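Local coordinates for protein type-2Ba cytolytic delta-endotoxin (Bacillus thuringiensis serovar israelensis, PDB 2RCI) that probably kills the larvae of dipteran insects by making pores in the epithelial cell membrane of the midgut, at residues E83-V88 with A152-A157; S87-V92 with N97-V102; V103-N108 with I138-Q143. All coordinates share one frame; numbering follows the deposited sequence.

In the fold
Starting from the N-terminal side, helix 74-89 supplies the first segment of interaction 1 and, overlapping it at S87 and V88, the first of interaction 2. Interaction 2 closes first, across the short turn into helix 96-110. That helix then runs on to open interaction 3, which closes when strand 132-142 arrives. Interaction 1 stays open longest, until strand 150-162 comes in, so the whole span of interaction 3 falls within it. The two strands are antiparallel neighbours, joined where I156 N probably hydrogen-bonds to I138 O. Together the contacts fasten two successive helices to each other and to one face of the central sheet.

Interaction 1 of 3, residues E83-V88 with A152-A157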
ATOM      1  N   GLU A  83       4.289 -10.413   5.012  1.00 15.26           N
ATOM      2  CA  GLU A  83       4.563 -10.587   6.433  1.00 16.95           C
ATOM      3  C   GLU A  83       4.712  -9.234   7.131  1.00 16.67           C
ATOM      4  O   GLU A  83       4.276  -9.073   8.272  1.00 17.04           O
ATOM      5  CB  GLU A  83       5.791 -11.478   6.670  1.00 17.35           C
ATOM      6  CG  GLU A  83       5.536 -12.968   6.286  1.00 21.45           C
ATOM      7  CD  GLU A  83       4.195 -13.525   6.815  1.00 27.36           C
ATOM      8  OE1 GLU A  83       3.957 -13.459   8.038  1.00 30.13           O
ATOM      9  OE2 GLU A  83       3.372 -14.004   6.009  1.00 27.78           O
ATOM     10  N   ILE A  84       5.292  -8.266   6.429  1.00 16.17           N
ATOM     11  CA  ILE A  84       5.429  -6.924   7.021  1.00 16.76           C
ATOM     12  C   ILE A  84       4.027  -6.314   7.235  1.00 16.67           C
ATOM     13  O   ILE A  84       3.737  -5.768   8.311  1.00 17.53           O
ATOM     14  CB  ILE A  84       6.299  -5.998   6.169  1.00 16.25           C
ATOM     15  CG1 ILE A  84       7.742  -6.492   6.179  1.00 17.03           C
ATOM     16  CG2 ILE A  84       6.277  -4.547   6.723  1.00 17.50           C
ATOM     17  CD1 ILE A  84       8.628  -5.822   5.114  1.00 16.32           C
ATOM     18  N   ILE A  85       3.167  -6.449   6.228  1.00 16.30           N
ATOM     19  CA  ILE A  85       1.783  -5.976   6.335  1.00 15.91           C
ATOM     20  C   ILE A  85       1.046  -6.654   7.495  1.00 17.22           C
ATOM     21  O   ILE A  85       0.343  -5.985   8.264  1.00 16.61           O
ATOM     22  CB  ILE A  85       1.030  -6.082   4.993  1.00 15.69           C
ATOM     23  CG1 ILE A  85       1.677  -5.109   3.967  1.00 13.88           C
ATOM     24  CG2 ILE A  85      -0.487  -5.796   5.198  1.00 14.61           C
ATOM     25  CD1 ILE A  85       1.185  -5.270   2.561  1.00 17.65           C
ATOM     26  N   ARG A  86       1.201  -7.977   7.632  1.00 17.62           N
ATOM     27  CA  ARG A  86       0.681  -8.688   8.813  1.00 19.39           C
ATOM     28  C   ARG A  86       1.077  -7.972  10.137  1.00 19.76           C
ATOM     29  O   ARG A  86       0.222  -7.715  11.004  1.00 19.00           O
ATOM     30  CB  ARG A  86       1.138 -10.150   8.825  1.00 19.11           C
ATOM     31  CG  ARG A  86       0.372 -11.040   9.862  1.00 20.79           C
ATOM     32  CD  ARG A  86       0.832 -12.483   9.808  1.00 22.48           C
ATOM     33  NE  ARG A  86       1.007 -13.010   8.452  1.00 27.82           N
ATOM     34  CZ  ARG A  86       0.072 -13.656   7.758  1.00 30.62           C
ATOM     35  NH1 ARG A  86      -1.141 -13.854   8.276  1.00 30.40           N
ATOM     36  NH2 ARG A  86       0.347 -14.091   6.534  1.00 31.90           N
ATOM     37  N   SER A  87       2.352  -7.602  10.250  1.00 19.87           N
ATOM     38  CA  SER A  87       2.845  -6.893  11.437  1.00 21.23           C
ATOM     39  C   SER A  87       2.224  -5.503  11.588  1.00 20.48           C
ATOM     40  O   SER A  87       1.763  -5.136  12.681  1.00 20.46           O
ATOM     41  CB  SER A  87       4.377  -6.831  11.436  1.00 21.22           C
ATOM     42  OG  SER A  87       4.845  -6.177  12.617  1.00 27.46           O
ATOM     43  N   VAL A  88       2.170  -4.751  10.495  1.00 18.61           N
ATOM     44  CA  VAL A  88       1.762  -3.341  10.551  1.00 19.02           C
ATOM     45  C   VAL A  88       0.264  -3.200  10.849  1.00 18.22           C
ATOM     46  O   VAL A  88      -0.178  -2.194  11.393  1.00 18.34           O
ATOM     47  CB  VAL A  88       2.162  -2.572   9.271  1.00 17.78           C
ATOM     48  CG1 VAL A  88       1.717  -1.130   9.344  1.00 21.39           C
ATOM     49  CG2 VAL A  88       3.695  -2.577   9.093  1.00 20.72           C
ATOM     50  N   ALA A 152     -10.669  -0.719   9.905  1.00 15.70           N
ATOM     51  CA  ALA A 152      -9.244  -0.436   9.830  1.00 15.89           C
ATOM     52  C   ALA A 152      -8.936   0.162   8.445  1.00 15.47           C
ATOM     53  O   ALA A 152      -9.439  -0.299   7.413  1.00 16.40           O
ATOM     54  CB  ALA A 152      -8.427  -1.705  10.089  1.00 16.78           C
ATOM     55  N   ILE A 153      -8.112   1.194   8.444  1.00 15.18           N
ATOM     56  CA  ILE A 153      -7.667   1.863   7.227  1.00 15.62           C
ATOM     57  C   ILE A 153      -6.139   1.755   7.200  1.00 16.18           C
ATOM     58  O   ILE A 153      -5.441   2.127   8.169  1.00 15.41           O
ATOM     59  CB  ILE A 153      -8.069   3.355   7.243  1.00 17.40           C
ATOM     60  CG1 ILE A 153      -9.589   3.529   7.423  1.00 16.91           C
ATOM     61  CG2 ILE A 153      -7.603   4.063   5.978  1.00 16.97           C
ATOM     62  CD1 ILE A 153     -10.469   2.898   6.308  1.00 18.41           C
ATOM     63  N   LEU A 154      -5.625   1.217   6.101  1.00 15.86           N
ATOM     64  CA  LEU A 154      -4.195   0.969   5.938  1.00 16.63           C
ATOM     65  C   LEU A 154      -3.691   1.587   4.615  1.00 15.54           C
ATOM     66  O   LEU A 154      -3.754   0.930   3.556  1.00 15.49           O
ATOM     67  CB  LEU A 154      -3.935  -0.549   5.998  1.00 16.12           C
ATOM     68  CG  LEU A 154      -2.525  -1.108   5.727  1.00 17.61           C
ATOM     69  CD1 LEU A 154      -1.404  -0.283   6.352  1.00 20.17           C
ATOM     70  CD2 LEU A 154      -2.483  -2.577   6.256  1.00 19.85           C
ATOM     71  N   PRO A 155      -3.264   2.866   4.654  1.00 16.20           N
ATOM     72  CA  PRO A 155      -2.566   3.477   3.520  1.00 16.49           C
ATOM     73  C   PRO A 155      -1.159   2.918   3.467  1.00 17.32           C
ATOM     74  O   PRO A 155      -0.494   2.830   4.506  1.00 16.96           O
ATOM     75  CB  PRO A 155      -2.502   4.968   3.900  1.00 16.80           C
ATOM     76  CG  PRO A 155      -3.516   5.130   4.983  1.00 17.43           C
ATOM     77  CD  PRO A 155      -3.473   3.855   5.736  1.00 15.69           C
ATOM     78  N   ILE A 156      -0.732   2.520   2.275  1.00 17.47           N
ATOM     79  CA  ILE A 156       0.638   2.019   2.079  1.00 18.65           C
ATOM     80  C   ILE A 156       1.262   2.729   0.892  1.00 19.00           C
ATOM     81  O   ILE A 156       0.667   2.737  -0.183  1.00 20.15           O
ATOM     82  CB  ILE A 156       0.679   0.520   1.778  1.00 17.67           C
ATOM     83  CG1 ILE A 156      -0.021  -0.303   2.854  1.00 19.54           C
ATOM     84  CG2 ILE A 156       2.157   0.058   1.566  1.00 19.38           C
ATOM     85  CD1 ILE A 156      -0.181  -1.757   2.502  1.00 19.52           C
ATOM     86  N   ALA A 157       2.453   3.317   1.067  1.00 18.42           N
ATOM     87  CA  ALA A 157       3.223   3.841  -0.080  1.00 18.53           C
ATOM     88  C   ALA A 157       4.580   3.157  -0.216  1.00 18.55           C
ATOM     89  O   ALA A 157       5.289   2.968   0.783  1.00 18.22           O
ATOM     90  CB  ALA A 157       3.413   5.354   0.020  1.00 19.35           C
TER
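I85 does most of the work here, reaching from helix 83-88 to L154 and I156, which project from the same face of strand 152-157. From CB outward the side chain splits in two. The short branch, CG2, ends 3.9 Å from L154 CD2. The longer branch goes the other way along the strand: CG1 passes 4.1 Å from I156 CD1, and the terminal CD1 settles 3.8 Å from that same I156 CD1. At chi1 -66° CG2 lies anti to the backbone N and CG1 anti to the carbonyl carbon, which sends the short branch to L154 and the long one to I156. The I85 and I156 side chains cross at about a right angle, I156 CD1 resting against the CG1-CD1 end of I85. L154 answers with an extended first torsion, chi1 174°, that holds its methyls up toward the helix; its CD1 also receives V88 CG1, but more loosely, at 4.4 Å.

I85 and V88 sit three residues apart and both point at the strand, whose alternation presents L154 and I156. The axes of the two short segments come no closer than 11.1 Å, so it is side chains that fill the layer between them, with all four residues buried. The helix's outward side is quite different: R86 grips the carboxylate of E83, three residues earlier, side-on, NE to OE1 at 3.0 Å and NH2 to OE2 at 3.1 Å; both residues are exposed. M184 of the neighbouring strand 177-192 touches I85 too, while I153 faces helix 21-31 on the other face of the sheet. An aliphatic layer of this kind, between a helix and a sheet that carries a second helical layer on its other side, belongs to the alpha/beta sandwich of the Cyt toxins.

Interaction 2 of 3, residues S87-V92 with N97-V102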
ATOM      1  N   SER A  87       2.352  -7.602  10.250  1.00 19.87           N
ATOM      2  CA  SER A  87       2.845  -6.893  11.437  1.00 21.23           C
ATOM      3  C   SER A  87       2.224  -5.503  11.588  1.00 20.48           C
ATOM      4  O   SER A  87       1.763  -5.136  12.681  1.00 20.46           O
ATOM      5  CB  SER A  87       4.377  -6.831  11.436  1.00 21.22           C
ATOM      6  OG  SER A  87       4.845  -6.177  12.617  1.00 27.46           O
ATOM      7  N   VAL A  88       2.170  -4.751  10.495  1.00 18.61           N
ATOM      8  CA  VAL A  88       1.762  -3.341  10.551  1.00 19.02           C
ATOM      9  C   VAL A  88       0.264  -3.200  10.849  1.00 18.22           C
ATOM     10  O   VAL A  88      -0.178  -2.194  11.393  1.00 18.34           O
ATOM     11  CB  VAL A  88       2.162  -2.572   9.271  1.00 17.78           C
ATOM     12  CG1 VAL A  88       1.717  -1.130   9.344  1.00 21.39           C
ATOM     13  CG2 VAL A  88       3.695  -2.577   9.093  1.00 20.72           C
ATOM     14  N   LEU A  89      -0.508  -4.222  10.478  1.00 18.65           N
ATOM     15  CA  LEU A  89      -1.946  -4.223  10.669  1.00 19.68           C
ATOM     16  C   LEU A  89      -2.314  -4.123  12.141  1.00 20.56           C
ATOM     17  O   LEU A  89      -3.292  -3.452  12.494  1.00 19.91           O
ATOM     18  CB  LEU A  89      -2.548  -5.509  10.079  1.00 19.08           C
ATOM     19  CG  LEU A  89      -3.214  -5.362   8.718  1.00 20.59           C
ATOM     20  CD1 LEU A  89      -3.504  -6.782   8.161  1.00 21.92           C
ATOM     21  CD2 LEU A  89      -4.505  -4.509   8.768  1.00 21.65           C
ATOM     22  N   GLY A  90      -1.512  -4.776  12.991  1.00 22.22           N
ATOM     23  CA  GLY A  90      -1.751  -4.818  14.448  1.00 24.13           C
ATOM     24  C   GLY A  90      -3.120  -5.352  14.851  1.00 25.37           C
ATOM     25  O   GLY A  90      -3.619  -5.039  15.938  1.00 27.67           O
ATOM     26  N   LEU A  91      -3.734  -6.113  13.946  1.00 25.54           N
ATOM     27  CA  LEU A  91      -5.006  -6.801  14.110  1.00 24.03           C
ATOM     28  C   LEU A  91      -4.759  -8.126  13.424  1.00 23.12           C
ATOM     29  O   LEU A  91      -4.045  -8.165  12.429  1.00 22.77           O
ATOM     30  CB  LEU A  91      -6.131  -6.096  13.335  1.00 24.84           C
ATOM     31  CG  LEU A  91      -6.454  -4.657  13.707  1.00 26.33           C
ATOM     32  CD1 LEU A  91      -7.229  -4.016  12.565  1.00 30.21           C
ATOM     33  CD2 LEU A  91      -7.250  -4.663  14.968  1.00 27.27           C
ATOM     34  N   VAL A  92      -5.361  -9.191  13.931  1.00 21.61           N
ATOM     35  CA  VAL A  92      -5.304 -10.508  13.265  1.00 21.38           C
ATOM     36  C   VAL A  92      -6.566 -10.729  12.425  1.00 20.94           C
ATOM     37  O   VAL A  92      -7.680 -10.857  12.971  1.00 20.21           O
ATOM     38  CB  VAL A  92      -5.150 -11.632  14.290  1.00 20.80           C
ATOM     39  CG1 VAL A  92      -5.328 -13.028  13.650  1.00 23.19           C
ATOM     40  CG2 VAL A  92      -3.797 -11.512  15.000  1.00 23.36           C
ATOM     41  N   ASN A  97      -9.609 -14.774   2.083  1.00 14.60           N
ATOM     42  CA  ASN A  97      -9.941 -13.881   1.011  1.00 14.20           C
ATOM     43  C   ASN A  97      -9.379 -12.472   1.269  1.00 14.10           C
ATOM     44  O   ASN A  97      -8.941 -11.825   0.327  1.00 14.09           O
ATOM     45  CB  ASN A  97     -11.461 -13.782   0.829  1.00 14.27           C
ATOM     46  CG  ASN A  97     -12.048 -15.063   0.200  1.00 14.99           C
ATOM     47  OD1 ASN A  97     -11.884 -15.298  -0.987  1.00 16.29           O
ATOM     48  ND2 ASN A  97     -12.720 -15.857   0.999  1.00 14.56           N
ATOM     49  N   PHE A  98      -9.444 -12.004   2.512  1.00 14.24           N
ATOM     50  CA  PHE A  98      -8.812 -10.705   2.808  1.00 14.69           C
ATOM     51  C   PHE A  98      -7.334 -10.773   2.418  1.00 14.95           C
ATOM     52  O   PHE A  98      -6.808  -9.900   1.697  1.00 14.66           O
ATOM     53  CB  PHE A  98      -8.917 -10.314   4.289  1.00 14.27           C
ATOM     54  CG  PHE A  98      -7.995  -9.191   4.643  1.00 14.46           C
ATOM     55  CD1 PHE A  98      -8.262  -7.906   4.186  1.00 17.78           C
ATOM     56  CD2 PHE A  98      -6.813  -9.441   5.366  1.00 16.26           C
ATOM     57  CE1 PHE A  98      -7.373  -6.831   4.468  1.00 15.63           C
ATOM     58  CE2 PHE A  98      -5.931  -8.381   5.671  1.00 18.41           C
ATOM     59  CZ  PHE A  98      -6.196  -7.094   5.202  1.00 15.46           C
ATOM     60  N   TRP A  99      -6.660 -11.817   2.889  1.00 14.65           N
ATOM     61  CA  TRP A  99      -5.230 -11.959   2.587  1.00 15.86           C
ATOM     62  C   TRP A  99      -4.971 -12.133   1.062  1.00 15.79           C
ATOM     63  O   TRP A  99      -3.931 -11.697   0.562  1.00 14.64           O
ATOM     64  CB  TRP A  99      -4.572 -13.004   3.477  1.00 16.61           C
ATOM     65  CG  TRP A  99      -4.343 -12.448   4.826  1.00 16.88           C
ATOM     66  CD1 TRP A  99      -5.046 -12.712   5.977  1.00 17.24           C
ATOM     67  CD2 TRP A  99      -3.372 -11.461   5.153  1.00 17.92           C
ATOM     68  NE1 TRP A  99      -4.529 -11.952   7.020  1.00 18.76           N
ATOM     69  CE2 TRP A  99      -3.514 -11.164   6.526  1.00 16.71           C
ATOM     70  CE3 TRP A  99      -2.382 -10.789   4.401  1.00 16.30           C
ATOM     71  CZ2 TRP A  99      -2.701 -10.221   7.180  1.00 17.23           C
ATOM     72  CZ3 TRP A  99      -1.589  -9.833   5.045  1.00 17.60           C
ATOM     73  CH2 TRP A  99      -1.747  -9.568   6.430  1.00 17.81           C
ATOM     74  N   ASN A 100      -5.922 -12.747   0.338  1.00 15.45           N
ATOM     75  CA  ASN A 100      -5.881 -12.797  -1.124  1.00 17.46           C
ATOM     76  C   ASN A 100      -5.879 -11.394  -1.762  1.00 17.22           C
ATOM     77  O   ASN A 100      -5.089 -11.118  -2.698  1.00 16.77           O
ATOM     78  CB  ASN A 100      -7.059 -13.614  -1.671  1.00 18.93           C
ATOM     79  CG  ASN A 100      -6.695 -14.420  -2.896  1.00 25.11           C
ATOM     80  OD1 ASN A 100      -7.345 -14.309  -3.929  1.00 34.26           O
ATOM     81  ND2 ASN A 100      -5.660 -15.239  -2.786  1.00 27.57           N
ATOM     82  N   SER A 101      -6.773 -10.536  -1.271  1.00 16.65           N
ATOM     83  CA  SER A 101      -6.838  -9.126  -1.668  1.00 17.62           C
ATOM     84  C   SER A 101      -5.511  -8.434  -1.433  1.00 17.01           C
ATOM     85  O   SER A 101      -4.995  -7.714  -2.315  1.00 17.90           O
ATOM     86  CB  SER A 101      -7.960  -8.390  -0.910  1.00 18.09           C
ATOM     87  OG  SER A 101      -9.218  -8.769  -1.437  1.00 23.55           O
ATOM     88  N   VAL A 102      -4.932  -8.674  -0.264  1.00 16.17           N
ATOM     89  CA  VAL A 102      -3.642  -8.048   0.071  1.00 15.41           C
ATOM     90  C   VAL A 102      -2.546  -8.525  -0.893  1.00 15.06           C
ATOM     91  O   VAL A 102      -1.819  -7.712  -1.482  1.00 15.40           O
ATOM     92  CB  VAL A 102      -3.214  -8.321   1.540  1.00 15.19           C
ATOM     93  CG1 VAL A 102      -1.827  -7.735   1.786  1.00 15.63           C
ATOM     94  CG2 VAL A 102      -4.231  -7.780   2.554  1.00 13.66           C
TER
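NE1 of W99, the indole that L89 packs against, is hydrogen-bonded to the backbone O of I93 in the link between the two helices, which ties the ring's polar edge to the turn. The far side of the six-membered ring, CZ2 and CH2, reaches L89. L89 CD1 lies 3.7 Å from W99 CZ2 and equally close to CH2, the two side chains coming from opposite directions. The same methyl also approaches F98, near the plane of the phenyl ring and at its edge, 3.8 Å from CE2. One carbon thus sits in the corner formed by two aromatic rings.

That corner is built within helix 97-102. F98 sets CE2 3.8 Å above the centre of one W99 face, while V102 CG2 lies over a face of F98, toward its rim. With CG anti to the backbone N in F98 (chi1 166°) and anti to the carbonyl carbon in W99 (chi1 -77°), these successive residues bring their rings together.

All three touching residues are buried. L89 and F98 both continue onto I142 of the sheet, and L89 also meets L154, while R86 makes a cation-pi contact with W99. Just after L89 the chain turns at G90, which has a positive phi. What results is a local helix-loop-helix junction, its core closed by side chains from both helices in the helical layer that covers one face of the Cyt sheet.

Interaction 3 of 3, residues V103-N108 with I138-Q143; sequences VSAITN and ILFSIQ
This is a small, buried, apolar helix-on-sheet contact near the middle of the molecule, where A105 of helix 103-108 sits over I138 and F140 of strand 132-142. A105 makes the contact for the helix, through its methyl and its carbonyl oxygen. Its CB lies 3.8 Å from F140 CZ and 4.1 Å from CE1, approaching the ring obliquely. I138 comes in beside it: CD1 ends 3.9 Å from A105 O and 4.2 Å from A105 CB, so the isoleucine tip meets backbone as well as side chain. Because the helix brings only a methyl side chain to the interface, the backbones come close, the CA atoms of A105 and I138 being 7.6 Å apart.

I138 and F140 project from the same face of the strand, the face that helices 74-89 and 96-110 cover in the Cyt alpha/beta sandwich; L139 and S141 point to helix 21-31 on the other. I138 CG2 rests 3.5 Å above one face of the F140 ring, toward its rim, and I156 touches F140 from the adjoining strand. On the helix, V103 O takes two donors from opposite faces of its carbonyl plane, T107 N and T107 OG1, the hydroxyl at 2.8 Å.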
ATOM      1  N   VAL A 103      -2.435  -9.839  -1.068  1.00 13.87           N
ATOM      2  CA  VAL A 103      -1.340 -10.405  -1.878  1.00 15.04           C
ATOM      3  C   VAL A 103      -1.470 -10.014  -3.348  1.00 14.99           C
ATOM      4  O   VAL A 103      -0.459  -9.737  -4.006  1.00 15.24           O
ATOM      5  CB  VAL A 103      -1.191 -11.932  -1.660  1.00 15.13           C
ATOM      6  CG1 VAL A 103      -0.218 -12.568  -2.698  1.00 15.93           C
ATOM      7  CG2 VAL A 103      -0.664 -12.186  -0.197  1.00 14.89           C
ATOM      8  N   SER A 104      -2.707  -9.980  -3.867  1.00 15.06           N
ATOM      9  CA  SER A 104      -2.940  -9.503  -5.237  0.50 15.80           C
ATOM     10  C   SER A 104      -2.458  -8.057  -5.388  1.00 15.58           C
ATOM     11  O   SER A 104      -1.817  -7.687  -6.396  1.00 15.21           O
ATOM     12  CB  SER A 104      -4.430  -9.595  -5.603  0.50 15.76           C
ATOM     13  OG  SER A 104      -4.658  -9.046  -6.887  0.50 16.94           O
ATOM     14  N   ALA A 105      -2.801  -7.229  -4.415  1.00 15.53           N
ATOM     15  CA  ALA A 105      -2.364  -5.810  -4.421  1.00 15.93           C
ATOM     16  C   ALA A 105      -0.838  -5.678  -4.349  1.00 16.79           C
ATOM     17  O   ALA A 105      -0.270  -4.875  -5.099  1.00 17.25           O
ATOM     18  CB  ALA A 105      -3.040  -5.011  -3.314  1.00 16.15           C
ATOM     19  N   ILE A 106      -0.175  -6.453  -3.481  1.00 15.71           N
ATOM     20  CA  ILE A 106       1.306  -6.448  -3.432  1.00 16.22           C
ATOM     21  C   ILE A 106       1.899  -6.937  -4.774  1.00 15.84           C
ATOM     22  O   ILE A 106       2.854  -6.352  -5.288  1.00 16.40           O
ATOM     23  CB  ILE A 106       1.885  -7.258  -2.261  1.00 15.31           C
ATOM     24  CG1 ILE A 106       1.388  -6.763  -0.892  1.00 14.59           C
ATOM     25  CG2 ILE A 106       3.477  -7.284  -2.314  1.00 16.21           C
ATOM     26  CD1 ILE A 106       1.684  -7.846   0.210  1.00 17.71           C
ATOM     27  N   THR A 107       1.321  -7.991  -5.351  1.00 16.02           N
ATOM     28  CA  THR A 107       1.787  -8.517  -6.642  1.00 15.69           C
ATOM     29  C   THR A 107       1.692  -7.475  -7.758  1.00 16.80           C
ATOM     30  O   THR A 107       2.629  -7.315  -8.554  1.00 17.32           O
ATOM     31  CB  THR A 107       1.018  -9.795  -7.017  1.00 15.64           C
ATOM     32  OG1 THR A 107       1.227 -10.743  -5.981  1.00 15.27           O
ATOM     33  CG2 THR A 107       1.523 -10.372  -8.362  1.00 14.16           C
ATOM     34  N   ASN A 108       0.574  -6.746  -7.798  1.00 15.65           N
ATOM     35  CA  ASN A 108       0.400  -5.678  -8.770  1.00 16.48           C
ATOM     36  C   ASN A 108       1.234  -4.411  -8.504  1.00 16.42           C
ATOM     37  O   ASN A 108       1.271  -3.501  -9.343  1.00 17.97           O
ATOM     38  CB  ASN A 108      -1.099  -5.363  -8.911  1.00 17.08           C
ATOM     39  CG  ASN A 108      -1.843  -6.492  -9.590  1.00 17.55           C
ATOM     40  OD1 ASN A 108      -1.274  -7.185 -10.405  1.00 24.00           O
ATOM     41  ND2 ASN A 108      -3.116  -6.687  -9.243  1.00 22.25           N
ATOM     42  N   ILE A 138      -1.206   2.260  -2.255  1.00 17.20           N
ATOM     43  CA  ILE A 138      -2.354   1.371  -2.062  1.00 17.99           C
ATOM     44  C   ILE A 138      -3.092   1.855  -0.812  1.00 18.37           C
ATOM     45  O   ILE A 138      -2.456   2.355   0.127  1.00 18.52           O
ATOM     46  CB  ILE A 138      -1.901  -0.068  -1.782  1.00 18.26           C
ATOM     47  CG1 ILE A 138      -1.044  -0.623  -2.940  1.00 18.06           C
ATOM     48  CG2 ILE A 138      -3.121  -0.979  -1.539  1.00 20.13           C
ATOM     49  CD1 ILE A 138      -0.286  -1.924  -2.562  1.00 18.22           C
ATOM     50  N   LEU A 139      -4.413   1.735  -0.797  1.00 18.81           N
ATOM     51  CA  LEU A 139      -5.166   2.047   0.441  1.00 18.85           C
ATOM     52  C   LEU A 139      -6.215   0.976   0.677  1.00 18.54           C
ATOM     53  O   LEU A 139      -7.175   0.831  -0.112  1.00 18.55           O
ATOM     54  CB  LEU A 139      -5.795   3.446   0.407  1.00 19.95           C
ATOM     55  CG  LEU A 139      -6.392   3.994   1.728  1.00 21.01           C
ATOM     56  CD1 LEU A 139      -6.402   5.514   1.759  1.00 24.54           C
ATOM     57  CD2 LEU A 139      -7.780   3.404   2.051  1.00 23.61           C
ATOM     58  N   PHE A 140      -6.035   0.229   1.767  1.00 18.02           N
ATOM     59  CA  PHE A 140      -7.014  -0.769   2.174  1.00 18.06           C
ATOM     60  C   PHE A 140      -7.995  -0.230   3.206  1.00 17.83           C
ATOM     61  O   PHE A 140      -7.571   0.404   4.197  1.00 18.42           O
ATOM     62  CB  PHE A 140      -6.338  -1.974   2.843  1.00 19.02           C
ATOM     63  CG  PHE A 140      -5.394  -2.721   1.963  1.00 18.28           C
ATOM     64  CD1 PHE A 140      -5.870  -3.690   1.082  1.00 20.39           C
ATOM     65  CD2 PHE A 140      -4.018  -2.497   2.056  1.00 20.20           C
ATOM     66  CE1 PHE A 140      -4.979  -4.400   0.236  1.00 20.28           C
ATOM     67  CE2 PHE A 140      -3.112  -3.209   1.238  1.00 19.83           C
ATOM     68  CZ  PHE A 140      -3.600  -4.177   0.335  1.00 20.28           C
ATOM     69  N   SER A 141      -9.288  -0.455   2.963  1.00 17.25           N
ATOM     70  CA  SER A 141     -10.303  -0.289   4.002  0.50 17.43           C
ATOM     71  C   SER A 141     -10.770  -1.688   4.391  1.00 17.44           C
ATOM     72  O   SER A 141     -11.027  -2.527   3.529  1.00 17.87           O
ATOM     73  CB  SER A 141     -11.471   0.566   3.514  0.50 17.61           C
ATOM     74  OG  SER A 141     -11.040   1.869   3.134  0.50 18.97           O
ATOM     75  N   ILE A 142     -10.866  -1.947   5.690  1.00 16.76           N
ATOM     76  CA  ILE A 142     -11.047  -3.309   6.117  1.00 16.51           C
ATOM     77  C   ILE A 142     -12.065  -3.355   7.238  1.00 16.44           C
ATOM     78  O   ILE A 142     -11.928  -2.661   8.245  1.00 15.26           O
ATOM     79  CB  ILE A 142      -9.707  -3.907   6.631  1.00 16.48           C
ATOM     80  CG1 ILE A 142      -8.585  -3.618   5.625  1.00 17.53           C
ATOM     81  CG2 ILE A 142      -9.875  -5.429   6.923  1.00 16.59           C
ATOM     82  CD1 ILE A 142      -7.163  -3.642   6.257  1.00 18.09           C
ATOM     83  N   GLN A 143     -13.074  -4.201   7.050  1.00 16.60           N
ATOM     84  CA  GLN A 143     -14.112  -4.382   8.050  1.00 16.05           C
ATOM     85  C   GLN A 143     -14.697  -5.774   7.862  1.00 15.75           C
ATOM     86  O   GLN A 143     -15.190  -6.112   6.800  1.00 15.81           O
ATOM     87  CB  GLN A 143     -15.182  -3.276   7.977  1.00 15.64           C
ATOM     88  CG  GLN A 143     -16.339  -3.479   8.973  1.00 17.37           C
ATOM     89  CD  GLN A 143     -17.424  -4.348   8.376  1.00 18.85           C
ATOM     90  OE1 GLN A 143     -17.751  -4.193   7.197  1.00 18.99           O
ATOM     91  NE2 GLN A 143     -17.978  -5.277   9.163  1.00 21.10           N
TER